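Local coordinates for protein probable histone-lysine N-methyltransferase, H3 lysine-9 specific SUVH9 (Arabidopsis thaliana, PDB 4NJ5) that acts in gene silencing, lacks methyltransferase activity of its own, and may bind methylated DNA and recruit RNA polymerase V to chromatin, at residues 144-147 with 148-152; 84-87 with 88-91; 164-167 with 168-171; 64-68 with 69-73; 449-452 with 453-457. All coordinates share one frame; numbering follows the deposited sequence.

Contact 1 (144-147 with 148-152); sequences GQDR and LGRQA
Asp146 and Arg150 face each other across a type I beta turn running from Asp146 to Gly149, a tight reversal in the SRA-domain loop between strand 136-140 and helix 159-169. The turn is closed by Gly149 N on Asp146 O (3.1 Å), the donor standing well above the carbonyl plane. The carboxylate then does much of the remaining work. Its OD1 takes two backbone N-H groups, Leu148 N at 3.0 Å and Arg150 N at 2.7 Å, which arrive from opposite faces of the carboxylate; with chi1 at 59°, CG sits between the backbone N and the carbonyl carbon, and the group folds back over its own turn. OD2 offers its syn lone pair to Arg150 NE at 2.8 Å, a nearly straight salt bridge lying in the guanidinium plane. Beyond the turn the two arms are tied by Asp146 N to Arg150 O and by Ala152 N to Gly144 O, so both backbone donors are satisfied. The Gln151 amide nitrogen bonds elsewhere, to the carbonyls of Gly143 and Glu153. Its oxygen, Gln151 OE1, receives Gln145 NE2 at 3.1 Å, with the two amide planes turned 64° apart.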
loop_
_atom_site.group_PDB
_atom_site.type_symbol
_atom_site.label_atom_id
_atom_site.label_comp_id
_atom_site.label_asym_id
_atom_site.label_seq_id
_atom_site.Cartn_x
_atom_site.Cartn_y
_atom_site.Cartn_z
ATOM N N GLY A 144 -26.718 -12.753 -19.089
ATOM C CA GLY A 144 -27.808 -13.674 -18.830
ATOM C C GLY A 144 -27.817 -14.287 -17.440
ATOM O O GLY A 144 -28.294 -15.406 -17.251
ATOM N N GLN A 145 -27.301 -13.553 -16.462
ATOM C CA GLN A 145 -27.254 -14.048 -15.092
ATOM C C GLN A 145 -28.214 -13.276 -14.194
ATOM O O GLN A 145 -28.755 -12.248 -14.599
ATOM C CB GLN A 145 -25.826 -13.968 -14.556
ATOM C CG GLN A 145 -24.833 -14.733 -15.412
ATOM C CD GLN A 145 -23.406 -14.620 -14.916
ATOM O OE1 GLN A 145 -23.060 -13.697 -14.179
ATOM N NE2 GLN A 145 -22.568 -15.567 -15.320
ATOM N N ASP A 146 -28.438 -13.778 -12.983
ATOM C CA ASP A 146 -29.253 -13.046 -12.019
ATOM C C ASP A 146 -28.405 -12.078 -11.207
ATOM O O ASP A 146 -27.243 -11.829 -11.534
ATOM C CB ASP A 146 -30.046 -13.986 -11.099
ATOM C CG ASP A 146 -29.163 -14.926 -10.290
ATOM O OD1 ASP A 146 -27.960 -14.645 -10.100
ATOM O OD2 ASP A 146 -29.690 -15.959 -9.830
ATOM N N ARG A 147 -28.993 -11.555 -10.138
ATOM C CA ARG A 147 -28.338 -10.558 -9.299
ATOM C C ARG A 147 -27.153 -11.117 -8.514
ATOM O O ARG A 147 -26.284 -10.363 -8.082
ATOM C CB ARG A 147 -29.356 -9.930 -8.350
ATOM C CG ARG A 147 -30.608 -9.439 -9.056
ATOM C CD ARG A 147 -31.610 -8.884 -8.068
ATOM N NE ARG A 147 -31.020 -7.839 -7.238
ATOM C CZ ARG A 147 -31.673 -7.186 -6.285
ATOM N NH1 ARG A 147 -31.056 -6.250 -5.580
ATOM N NH2 ARG A 147 -32.945 -7.468 -6.040
ATOM N N LEU A 148 -27.116 -12.433 -8.328
ATOM C CA LEU A 148 -25.988 -13.062 -7.647
ATOM C C LEU A 148 -25.043 -13.760 -8.625
ATOM O O LEU A 148 -24.207 -14.569 -8.226
ATOM C CB LEU A 148 -26.459 -14.033 -6.559
ATOM C CG LEU A 148 -26.714 -13.433 -5.171
ATOM C CD1 LEU A 148 -25.646 -12.402 -4.838
ATOM C CD2 LEU A 148 -28.095 -12.809 -5.076
ATOM N N GLY A 149 -25.182 -13.434 -9.906
ATOM C CA GLY A 149 -24.286 -13.945 -10.928
ATOM C C GLY A 149 -24.580 -15.366 -11.375
ATOM O O GLY A 149 -23.802 -15.955 -12.121
ATOM N N ARG A 150 -25.700 -15.920 -10.924
ATOM C CA ARG A 150 -26.066 -17.284 -11.290
ATOM C C ARG A 150 -26.645 -17.323 -12.701
ATOM O O ARG A 150 -27.531 -16.533 -13.036
ATOM C CB ARG A 150 -27.073 -17.854 -10.293
ATOM C CG ARG A 150 -26.653 -17.699 -8.840
ATOM C CD ARG A 150 -27.612 -18.414 -7.900
ATOM N NE ARG A 150 -28.980 -17.929 -8.038
ATOM C CZ ARG A 150 -29.998 -18.336 -7.288
ATOM N NH1 ARG A 150 -29.806 -19.239 -6.334
ATOM N NH2 ARG A 150 -31.209 -17.835 -7.488
ATOM N N GLN A 151 -26.138 -18.239 -13.524
ATOM C CA GLN A 151 -26.624 -18.388 -14.890
ATOM C C GLN A 151 -28.121 -18.684 -14.881
ATOM O O GLN A 151 -28.575 -19.601 -14.197
ATOM C CB GLN A 151 -25.864 -19.498 -15.618
ATOM C CG GLN A 151 -25.808 -19.318 -17.129
ATOM C CD GLN A 151 -25.132 -18.019 -17.530
ATOM O OE1 GLN A 151 -24.054 -17.689 -17.036
ATOM N NE2 GLN A 151 -25.770 -17.269 -18.423
ATOM N N ALA A 152 -28.886 -17.891 -15.625
ATOM C CA ALA A 152 -30.341 -18.016 -15.612
ATOM C C ALA A 152 -30.937 -18.159 -17.011
ATOM O O ALA A 152 -32.102 -18.516 -17.161
ATOM C CB ALA A 152 -30.967 -16.843 -14.877
#

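Contact 2 (84-87 with 88-91); sequences FFFR and FELC
Glu89 reaches back from helix 87-92 to the backbone that leads into it, and its polar bonds come first. Glu89 OE1 accepts Phe85 N at 2.9 Å in a nearly straight bond that meets the carboxylate from above its plane, with a weak second bond from Phe86 N. The chain runs extended, CG anti to the backbone N (chi1 -168°). OE2 is held by a salt bridge to Arg20 of helix 8-35, which would probably favour the ionised form of this buried acid.

Ring contacts form the second group. The carboxylate lies at the edge of the Phe84 ring, Glu89 OE2 3.6 Å from Phe84 CD2, with the two planes almost perpendicular. Leu90 CD2 makes apolar contact with the same ring, 3.7 Å from Phe84 CD1.

Backbone bonds are the third: Arg87 O receives Leu90 N and Cys91 N, both weakly. The whole is a first-turn glutamate folded back onto N-H groups ahead of its helix, at the SRA-domain junction of strand 83-84 and helix 87-92.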
loop_
_atom_site.group_PDB
_atom_site.type_symbol
_atom_site.label_atom_id
_atom_site.label_comp_id
_atom_site.label_asym_id
_atom_site.label_seq_id
_atom_site.Cartn_x
_atom_site.Cartn_y
_atom_site.Cartn_z
ATOM N N PHE A 84 -4.599 -3.217 -6.063
ATOM C CA PHE A 84 -5.698 -2.266 -5.970
ATOM C C PHE A 84 -6.766 -2.846 -5.050
ATOM O O PHE A 84 -6.861 -4.063 -4.896
ATOM C CB PHE A 84 -6.269 -1.989 -7.362
ATOM C CG PHE A 84 -5.242 -1.499 -8.339
ATOM C CD1 PHE A 84 -4.509 -2.392 -9.102
ATOM C CD2 PHE A 84 -4.991 -0.144 -8.477
ATOM C CE1 PHE A 84 -3.550 -1.941 -9.987
ATOM C CE2 PHE A 84 -4.037 0.313 -9.364
ATOM C CZ PHE A 84 -3.315 -0.587 -10.120
ATOM N N PHE A 85 -7.572 -1.981 -4.441
ATOM C CA PHE A 85 -8.527 -2.437 -3.431
ATOM C C PHE A 85 -9.988 -2.306 -3.849
ATOM O O PHE A 85 -10.877 -2.830 -3.183
ATOM C CB PHE A 85 -8.294 -1.698 -2.117
ATOM C CG PHE A 85 -6.907 -1.859 -1.579
ATOM C CD1 PHE A 85 -6.471 -3.090 -1.118
ATOM C CD2 PHE A 85 -6.037 -0.780 -1.533
ATOM C CE1 PHE A 85 -5.190 -3.245 -0.618
ATOM C CE2 PHE A 85 -4.755 -0.926 -1.031
ATOM C CZ PHE A 85 -4.330 -2.161 -0.573
ATOM N N PHE A 86 -10.232 -1.604 -4.948
ATOM C CA PHE A 86 -11.591 -1.378 -5.414
ATOM C C PHE A 86 -11.676 -1.511 -6.926
ATOM O O PHE A 86 -10.713 -1.220 -7.640
ATOM C CB PHE A 86 -12.078 0.013 -4.995
ATOM C CG PHE A 86 -12.011 0.268 -3.514
ATOM C CD1 PHE A 86 -10.939 0.956 -2.966
ATOM C CD2 PHE A 86 -13.024 -0.167 -2.671
ATOM C CE1 PHE A 86 -10.874 1.201 -1.605
ATOM C CE2 PHE A 86 -12.966 0.077 -1.305
ATOM C CZ PHE A 86 -11.888 0.763 -0.772
ATOM N N ARG A 87 -12.833 -1.947 -7.414
ATOM C CA ARG A 87 -13.065 -2.043 -8.848
ATOM C C ARG A 87 -12.938 -0.692 -9.539
ATOM O O ARG A 87 -12.324 -0.584 -10.588
ATOM C CB ARG A 87 -14.442 -2.643 -9.126
ATOM C CG ARG A 87 -14.606 -4.081 -8.707
ATOM C CD ARG A 87 -13.797 -5.001 -9.587
ATOM N NE ARG A 87 -14.623 -5.996 -10.263
ATOM C CZ ARG A 87 -15.008 -5.905 -11.530
ATOM N NH1 ARG A 87 -15.760 -6.851 -12.072
ATOM N NH2 ARG A 87 -14.632 -4.866 -12.253
ATOM N N PHE A 88 -13.521 0.339 -8.942
ATOM C CA PHE A 88 -13.533 1.668 -9.548
ATOM C C PHE A 88 -12.112 2.199 -9.695
ATOM O O PHE A 88 -11.779 2.900 -10.661
ATOM C CB PHE A 88 -14.359 2.620 -8.695
ATOM C CG PHE A 88 -15.338 3.445 -9.478
ATOM C CD1 PHE A 88 -14.922 4.579 -10.153
ATOM C CD2 PHE A 88 -16.677 3.094 -9.522
ATOM C CE1 PHE A 88 -15.828 5.348 -10.864
ATOM C CE2 PHE A 88 -17.580 3.858 -10.228
ATOM C CZ PHE A 88 -17.153 4.990 -10.898
ATOM N N GLU A 89 -11.278 1.851 -8.722
ATOM C CA GLU A 89 -9.863 2.185 -8.753
ATOM C C GLU A 89 -9.232 1.723 -10.069
ATOM O O GLU A 89 -8.423 2.437 -10.660
ATOM C CB GLU A 89 -9.152 1.540 -7.559
ATOM C CG GLU A 89 -7.754 2.046 -7.315
ATOM C CD GLU A 89 -7.171 1.542 -6.005
ATOM O OE1 GLU A 89 -7.850 0.756 -5.306
ATOM O OE2 GLU A 89 -6.029 1.930 -5.676
ATOM N N LEU A 90 -9.628 0.538 -10.531
ATOM C CA LEU A 90 -9.142 0.001 -11.798
ATOM C C LEU A 90 -9.545 0.885 -12.971
ATOM O O LEU A 90 -8.825 0.972 -13.965
ATOM C CB LEU A 90 -9.670 -1.416 -12.015
ATOM C CG LEU A 90 -9.283 -2.429 -10.938
ATOM C CD1 LEU A 90 -9.942 -3.775 -11.207
ATOM C CD2 LEU A 90 -7.772 -2.575 -10.865
ATOM N N CYS A 91 -10.702 1.530 -12.854
ATOM C CA CYS A 91 -11.166 2.450 -13.884
ATOM C C CYS A 91 -10.302 3.698 -13.870
ATOM O O CYS A 91 -9.923 4.216 -14.924
ATOM C CB CYS A 91 -12.630 2.836 -13.660
ATOM S SG CYS A 91 -13.763 1.447 -13.564
#

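Contact 3 (164-167 with 168-171); sequences MERS and MYYG
Arg166 lays its guanidinium over the face of the Tyr169 ring, CZ 4.7 Å from the ring centroid, in a cation-pi contact. The two side chains run side by side in the same direction, yet their planes are 56° apart, and NH1 comes closest, 3.3 Å from Tyr169 CB. On the neighbouring side Arg166 CG meets the edge of the Tyr170 ring, 3.8 Å from CE2. Tyr170 offers a face to its own neighbour as well: Tyr169 CD2 stands over the ring centre. Glu165 turns its chain at chi2 (73°) to bring OE1 within 3.3 Å of Met168 CE, while its OE2 pairs with Arg166 NH1 through charge alone, lying well out of the guanidinium plane.

These side chains stand on the C-terminal end of helix 159-169, with regular bonds from Met168 N to Met164 O, Tyr169 N to Glu165 O, and Tyr170 N to Arg166 O (2.8 Å). It ends in a Schellman motif, Gly171 with positive phi being the C' residue and Ile172 N returning to Ser167 O.

Farther out, Glu115 OE2 binds both Arg166 NE and Tyr170 OH, linking the cation to the phenol from beyond the helix. Ser167 OG bonds to Ala118 O, and Met164 packs among Val121, Ile199 and Leu218 of the SRA-domain sheet.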
loop_
_atom_site.group_PDB
_atom_site.type_symbol
_atom_site.label_atom_id
_atom_site.label_comp_id
_atom_site.label_asym_id
_atom_site.label_seq_id
_atom_site.Cartn_x
_atom_site.Cartn_y
_atom_site.Cartn_z
ATOM N N MET A 164 -14.583 -10.896 -26.891
ATOM C CA MET A 164 -13.583 -11.902 -26.546
ATOM C C MET A 164 -13.223 -12.709 -27.788
ATOM O O MET A 164 -12.043 -12.885 -28.106
ATOM C CB MET A 164 -14.105 -12.839 -25.450
ATOM C CG MET A 164 -14.284 -12.194 -24.083
ATOM S SD MET A 164 -12.726 -11.732 -23.296
ATOM C CE MET A 164 -12.065 -13.338 -22.851
ATOM N N GLU A 165 -14.251 -13.190 -28.485
ATOM C CA GLU A 165 -14.071 -13.936 -29.728
ATOM C C GLU A 165 -13.202 -13.172 -30.726
ATOM O O GLU A 165 -12.253 -13.710 -31.298
ATOM C CB GLU A 165 -15.443 -14.261 -30.331
ATOM C CG GLU A 165 -15.479 -14.336 -31.849
ATOM C CD GLU A 165 -14.802 -15.575 -32.393
ATOM O OE1 GLU A 165 -14.732 -16.589 -31.667
ATOM O OE2 GLU A 165 -14.345 -15.533 -33.553
ATOM N N ARG A 166 -13.536 -11.905 -30.915
ATOM C CA ARG A 166 -12.818 -11.057 -31.845
ATOM C C ARG A 166 -11.369 -10.843 -31.414
ATOM O O ARG A 166 -10.463 -10.815 -32.250
ATOM C CB ARG A 166 -13.529 -9.712 -31.991
ATOM C CG ARG A 166 -14.214 -9.533 -33.331
ATOM C CD ARG A 166 -15.163 -10.680 -33.647
ATOM N NE ARG A 166 -15.327 -10.847 -35.088
ATOM C CZ ARG A 166 -14.665 -11.741 -35.815
ATOM N NH1 ARG A 166 -13.807 -12.568 -35.232
ATOM N NH2 ARG A 166 -14.868 -11.817 -37.124
ATOM N N SER A 167 -11.148 -10.697 -30.112
ATOM C CA SER A 167 -9.792 -10.537 -29.602
ATOM C C SER A 167 -8.973 -11.802 -29.826
ATOM O O SER A 167 -7.769 -11.725 -30.082
ATOM C CB SER A 167 -9.794 -10.134 -28.126
ATOM O OG SER A 167 -10.008 -8.739 -27.992
ATOM N N MET A 168 -9.621 -12.962 -29.737
ATOM C CA MET A 168 -8.951 -14.203 -30.114
ATOM C C MET A 168 -8.570 -14.142 -31.580
ATOM O O MET A 168 -7.440 -14.452 -31.955
ATOM C CB MET A 168 -9.842 -15.425 -29.897
ATOM C CG MET A 168 -9.224 -16.702 -30.464
ATOM S SD MET A 168 -10.266 -18.164 -30.329
ATOM C CE MET A 168 -11.625 -17.702 -31.403
ATOM N N TYR A 169 -9.533 -13.738 -32.401
ATOM C CA TYR A 169 -9.345 -13.690 -33.844
ATOM C C TYR A 169 -8.216 -12.751 -34.253
ATOM O O TYR A 169 -7.389 -13.103 -35.092
ATOM C CB TYR A 169 -10.650 -13.283 -34.530
ATOM C CG TYR A 169 -10.552 -13.121 -36.032
ATOM C CD1 TYR A 169 -10.770 -14.198 -36.883
ATOM C CD2 TYR A 169 -10.259 -11.888 -36.598
ATOM C CE1 TYR A 169 -10.689 -14.051 -38.253
ATOM C CE2 TYR A 169 -10.174 -11.733 -37.964
ATOM C CZ TYR A 169 -10.391 -12.816 -38.788
ATOM O OH TYR A 169 -10.309 -12.664 -40.153
ATOM N N TYR A 170 -8.181 -11.559 -33.663
ATOM C CA TYR A 170 -7.201 -10.550 -34.063
ATOM C C TYR A 170 -5.921 -10.594 -33.229
ATOM O O TYR A 170 -5.053 -9.735 -33.371
ATOM C CB TYR A 170 -7.819 -9.148 -34.029
ATOM C CG TYR A 170 -8.925 -8.942 -35.042
ATOM C CD1 TYR A 170 -8.634 -8.715 -36.383
ATOM C CD2 TYR A 170 -10.257 -8.972 -34.659
ATOM C CE1 TYR A 170 -9.644 -8.527 -37.314
ATOM C CE2 TYR A 170 -11.272 -8.785 -35.578
ATOM C CZ TYR A 170 -10.963 -8.568 -36.904
ATOM O OH TYR A 170 -11.976 -8.375 -37.814
ATOM N N GLY A 171 -5.809 -11.602 -32.368
ATOM C CA GLY A 171 -4.630 -11.783 -31.539
ATOM C C GLY A 171 -4.379 -10.644 -30.570
ATOM O O GLY A 171 -3.235 -10.262 -30.326
#

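Contact 4 (64-68 with 69-73); sequences WMNRD and KRIVG
A type I beta turn from Asn66 to Lys69 reverses the loop between helix 46-60 and strand 83-84, closed by Lys69 N on Asn66 O at 3.2 Å. The Asn66 side chain then reaches past the turn to Ile71. With CG anti to the backbone N (chi1 -170°), OD1 reaches Ile71 N at 3.3 Å and rests against Ile71 CB. Asn66 ND2 bonds to Gly94 O and to a water 3.1 Å away, and that water donates to Lys69 O and Ile71 O, so one solvent molecule joins the amide to both backbone carbonyls.

On the exposed flank Asp68 holds Arg70 twice. Its OD1 takes Arg70 N at 3.1 Å, from above the carboxylate plane, and OD2 forms a salt bridge with Arg70 NH1 at 2.7 Å. The side chains cross at about a right angle, and Asp68 CB lies over one guanidinium face. Lys69 turns instead to Asp104 and Phe105 O. Such a type I turn, its first-position asparagine bonding a main-chain N-H beyond it, lies in a surface loop.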
loop_
_atom_site.group_PDB
_atom_site.type_symbol
_atom_site.label_atom_id
_atom_site.label_comp_id
_atom_site.label_asym_id
_atom_site.label_seq_id
_atom_site.Cartn_x
_atom_site.Cartn_y
_atom_site.Cartn_z
ATOM N N TRP A 64 -8.749 10.577 -14.962
ATOM C CA TRP A 64 -8.583 9.164 -15.277
ATOM C C TRP A 64 -7.522 8.951 -16.346
ATOM O O TRP A 64 -7.285 9.820 -17.182
ATOM C CB TRP A 64 -9.897 8.559 -15.771
ATOM C CG TRP A 64 -10.919 8.346 -14.708
ATOM C CD1 TRP A 64 -10.916 8.865 -13.447
ATOM C CD2 TRP A 64 -12.097 7.543 -14.810
ATOM N NE1 TRP A 64 -12.026 8.440 -12.760
ATOM C CE2 TRP A 64 -12.767 7.624 -13.575
ATOM C CE3 TRP A 64 -12.655 6.765 -15.830
ATOM C CZ2 TRP A 64 -13.964 6.958 -13.329
ATOM C CZ3 TRP A 64 -13.842 6.104 -15.586
ATOM C CH2 TRP A 64 -14.485 6.204 -14.345
ATOM N N MET A 65 -6.891 7.784 -16.314
ATOM C CA MET A 65 -5.997 7.364 -17.384
ATOM C C MET A 65 -6.795 6.488 -18.335
ATOM O O MET A 65 -7.788 5.889 -17.925
ATOM C CB MET A 65 -4.830 6.563 -16.813
ATOM C CG MET A 65 -4.064 7.271 -15.715
ATOM S SD MET A 65 -2.810 6.190 -15.014
ATOM C CE MET A 65 -1.883 5.777 -16.491
ATOM N N ASN A 66 -6.360 6.407 -19.592
ATOM C CA ASN A 66 -7.032 5.583 -20.598
ATOM C C ASN A 66 -8.543 5.809 -20.582
ATOM O O ASN A 66 -9.326 4.864 -20.500
ATOM C CB ASN A 66 -6.704 4.102 -20.374
ATOM C CG ASN A 66 -7.162 3.213 -21.520
ATOM O OD1 ASN A 66 -7.166 3.623 -22.680
ATOM N ND2 ASN A 66 -7.556 1.989 -21.193
ATOM N N ARG A 67 -8.939 7.077 -20.622
ATOM C CA ARG A 67 -10.345 7.452 -20.534
ATOM C C ARG A 67 -11.143 6.921 -21.722
ATOM O O ARG A 67 -12.271 6.455 -21.564
ATOM C CB ARG A 67 -10.478 8.974 -20.450
ATOM C CG ARG A 67 -11.904 9.492 -20.554
ATOM C CD ARG A 67 -12.730 9.114 -19.339
ATOM N NE ARG A 67 -13.997 9.837 -19.306
ATOM C CZ ARG A 67 -14.138 11.074 -18.842
ATOM N NH1 ARG A 67 -15.328 11.658 -18.850
ATOM N NH2 ARG A 67 -13.086 11.728 -18.368
ATOM N N ASP A 68 -10.543 6.986 -22.907
ATOM C CA ASP A 68 -11.215 6.566 -24.131
ATOM C C ASP A 68 -11.105 5.061 -24.380
ATOM O O ASP A 68 -11.624 4.553 -25.379
ATOM C CB ASP A 68 -10.699 7.363 -25.342
ATOM C CG ASP A 68 -9.188 7.280 -25.506
ATOM O OD1 ASP A 68 -8.551 6.425 -24.847
ATOM O OD2 ASP A 68 -8.634 8.065 -26.305
ATOM N N LYS A 69 -10.421 4.361 -23.475
ATOM C CA LYS A 69 -10.225 2.909 -23.580
ATOM C C LYS A 69 -9.507 2.450 -24.852
ATOM O O LYS A 69 -9.477 1.256 -25.153
ATOM C CB LYS A 69 -11.559 2.170 -23.426
ATOM C CG LYS A 69 -11.827 1.644 -22.024
ATOM C CD LYS A 69 -13.313 1.671 -21.691
ATOM C CE LYS A 69 -14.145 1.115 -22.832
ATOM N NZ LYS A 69 -13.730 -0.270 -23.179
ATOM N N ARG A 70 -8.912 3.388 -25.583
ATOM C CA ARG A 70 -8.302 3.069 -26.874
ATOM C C ARG A 70 -6.939 2.384 -26.754
ATOM O O ARG A 70 -6.304 2.068 -27.759
ATOM C CB ARG A 70 -8.193 4.323 -27.749
ATOM C CG ARG A 70 -9.541 4.940 -28.110
ATOM C CD ARG A 70 -9.382 6.161 -29.007
ATOM N NE ARG A 70 -10.660 6.829 -29.248
ATOM C CZ ARG A 70 -10.891 8.118 -29.016
ATOM N NH1 ARG A 70 -9.928 8.895 -28.538
ATOM N NH2 ARG A 70 -12.088 8.633 -29.266
ATOM N N ILE A 71 -6.499 2.147 -25.523
ATOM C CA ILE A 71 -5.219 1.491 -25.291
ATOM C C ILE A 71 -5.377 -0.018 -25.144
ATOM O O ILE A 71 -6.060 -0.491 -24.238
ATOM C CB ILE A 71 -4.517 2.048 -24.039
ATOM C CG1 ILE A 71 -4.137 3.513 -24.255
ATOM C CG2 ILE A 71 -3.285 1.215 -23.705
ATOM C CD1 ILE A 71 -3.252 4.081 -23.173
ATOM N N VAL A 72 -4.748 -0.767 -26.040
ATOM C CA VAL A 72 -4.717 -2.219 -25.921
ATOM C C VAL A 72 -3.337 -2.652 -25.435
ATOM O O VAL A 72 -2.319 -2.077 -25.830
ATOM C CB VAL A 72 -5.124 -2.935 -27.247
ATOM C CG1 VAL A 72 -5.663 -1.930 -28.253
ATOM C CG2 VAL A 72 -3.965 -3.731 -27.837
ATOM N N GLY A 73 -3.305 -3.647 -24.556
ATOM C CA GLY A 73 -2.053 -4.104 -23.985
ATOM C C GLY A 73 -1.716 -3.355 -22.712
ATOM O O GLY A 73 -2.606 -2.984 -21.955
HETATM O O HOH W 1 -8.629 -0.287 -22.959
#

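Contact 5 (449-452 with 453-457); sequences MDVS and KMRNV
The Arg455 guanidinium presents its edge to Val451, whose carbonyl carbon and oxygen lie close to its plane; Tyr279 and Tyr460 both make cation-pi contacts with the same group. The interaction bridges a short SET-domain connection between strands 448-450 and 454-455. Two nitrogens grip one acceptor side-on: Arg455 NE reaches Val451 O at 2.8 Å in the carbonyl plane, while Arg455 NH2, at 3.1 Å, stands above that plane. A bend at chi3 (69°) swings the guanidinium back to the carbonyl, and NH2 then passes 3.9 Å from Val451 CG2.

The carboxylate of Asp450 shapes the start of the connection as an Asx turn. Its OD2 receives Ser452 N at 2.9 Å from above the carboxylate plane and Ser452 OG on its syn lone pair, so one oxygen fixes both the backbone and the hydroxyl of the same residue. Lys453 and Arg455 also share backbone hydrogen bonds with Glu280 and Leu282, respectively, which tie the outgoing strand to the neighbouring strand 280-281. Within the turn a water bridges the two arms, accepting from Lys453 N at 2.9 Å and lying 2.6 Å from Asp450 OD2.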
loop_
_atom_site.group_PDB
_atom_site.type_symbol
_atom_site.label_atom_id
_atom_site.label_comp_id
_atom_site.label_asym_id
_atom_site.label_seq_id
_atom_site.Cartn_x
_atom_site.Cartn_y
_atom_site.Cartn_z
ATOM N N MET A 449 21.086 9.085 16.712
ATOM C CA MET A 449 20.746 7.745 17.148
ATOM C C MET A 449 21.883 6.791 16.842
ATOM O O MET A 449 22.468 6.826 15.757
ATOM C CB MET A 449 19.481 7.258 16.439
ATOM C CG MET A 449 18.288 8.167 16.620
ATOM S SD MET A 449 16.812 7.540 15.803
ATOM C CE MET A 449 16.555 6.017 16.700
ATOM N N ASP A 450 22.196 5.939 17.806
ATOM C CA ASP A 450 23.114 4.844 17.568
ATOM C C ASP A 450 22.287 3.581 17.352
ATOM O O ASP A 450 21.395 3.274 18.146
ATOM C CB ASP A 450 24.062 4.671 18.755
ATOM C CG ASP A 450 25.144 3.649 18.487
ATOM O OD1 ASP A 450 26.309 4.052 18.279
ATOM O OD2 ASP A 450 24.833 2.443 18.477
ATOM N N VAL A 451 22.574 2.868 16.267
ATOM C CA VAL A 451 21.897 1.612 15.968
ATOM C C VAL A 451 22.900 0.489 15.726
ATOM O O VAL A 451 22.610 -0.474 15.019
ATOM C CB VAL A 451 20.966 1.738 14.738
ATOM C CG1 VAL A 451 19.796 2.660 15.046
ATOM C CG2 VAL A 451 21.741 2.230 13.522
ATOM N N SER A 452 24.079 0.612 16.323
ATOM C CA SER A 452 25.140 -0.368 16.127
ATOM C C SER A 452 25.073 -1.504 17.145
ATOM O O SER A 452 25.733 -2.526 16.984
ATOM C CB SER A 452 26.506 0.315 16.216
ATOM O OG SER A 452 26.726 0.838 17.517
ATOM N N LYS A 453 24.278 -1.317 18.194
ATOM C CA LYS A 453 24.194 -2.285 19.280
ATOM C C LYS A 453 22.765 -2.741 19.516
ATOM O O LYS A 453 22.485 -3.932 19.579
ATOM C CB LYS A 453 24.774 -1.679 20.564
ATOM C CG LYS A 453 26.255 -1.367 20.506
ATOM C CD LYS A 453 26.745 -0.752 21.811
ATOM C CE LYS A 453 28.249 -0.529 21.794
ATOM N NZ LYS A 453 28.988 -1.798 21.559
ATOM N N MET A 454 21.870 -1.771 19.652
ATOM C CA MET A 454 20.464 -2.048 19.892
ATOM C C MET A 454 19.619 -1.390 18.809
ATOM O O MET A 454 19.778 -0.200 18.523
ATOM C CB MET A 454 20.058 -1.563 21.286
ATOM C CG MET A 454 20.792 -2.304 22.406
ATOM S SD MET A 454 20.967 -1.373 23.941
ATOM C CE MET A 454 19.258 -1.260 24.468
ATOM N N ARG A 455 18.738 -2.180 18.198
ATOM C CA ARG A 455 17.957 -1.742 17.048
ATOM C C ARG A 455 16.779 -2.681 16.826
ATOM O O ARG A 455 16.766 -3.803 17.334
ATOM C CB ARG A 455 18.832 -1.755 15.799
ATOM C CG ARG A 455 19.603 -3.055 15.637
ATOM C CD ARG A 455 19.989 -3.309 14.201
ATOM N NE ARG A 455 20.991 -2.369 13.711
ATOM C CZ ARG A 455 21.264 -2.188 12.424
ATOM N NH1 ARG A 455 20.597 -2.873 11.504
ATOM N NH2 ARG A 455 22.191 -1.318 12.055
ATOM N N ASN A 456 15.795 -2.218 16.058
ATOM C CA ASN A 456 14.659 -3.044 15.662
ATOM C C ASN A 456 14.708 -3.354 14.167
ATOM O O ASN A 456 15.695 -3.049 13.494
ATOM C CB ASN A 456 13.342 -2.346 15.992
ATOM C CG ASN A 456 13.058 -1.164 15.073
ATOM O OD1 ASN A 456 13.975 -0.482 14.611
ATOM N ND2 ASN A 456 11.780 -0.918 14.808
ATOM N N VAL A 457 13.629 -3.942 13.657
ATOM C CA VAL A 457 13.545 -4.355 12.257
ATOM C C VAL A 457 13.803 -3.189 11.296
ATOM O O VAL A 457 14.513 -3.339 10.294
ATOM C CB VAL A 457 12.173 -5.024 11.953
ATOM C CG1 VAL A 457 11.013 -4.114 12.366
ATOM C CG2 VAL A 457 12.065 -5.419 10.486
HETATM O O HOH W 2 22.866 0.952 19.333
#

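How the contacts relate
Along the chain the order is contact 4, contact 2, contact 1, contact 3 and finally contact 5. Contact 4, in the loop between helix 46-60 and strand 83-84, comes first, and it touches contact 2, Trp64 CZ2 packing 3.5 Å from Phe88 CE1. Contacts 1, 2 and 3 fall within the SRA domain, centres 23 to 25 Å apart: contact 2 where strand 83-84 passes into helix 87-92, contact 1 in the loop from strand 136-140 to helix 159-169, and contact 3 at that helix's end. Contact 5 stands apart in the SET domain, 40 to 58 Å between centres and across the chain's centre. Side chains bonding nearby main-chain atoms recur in the SRA and SET domains.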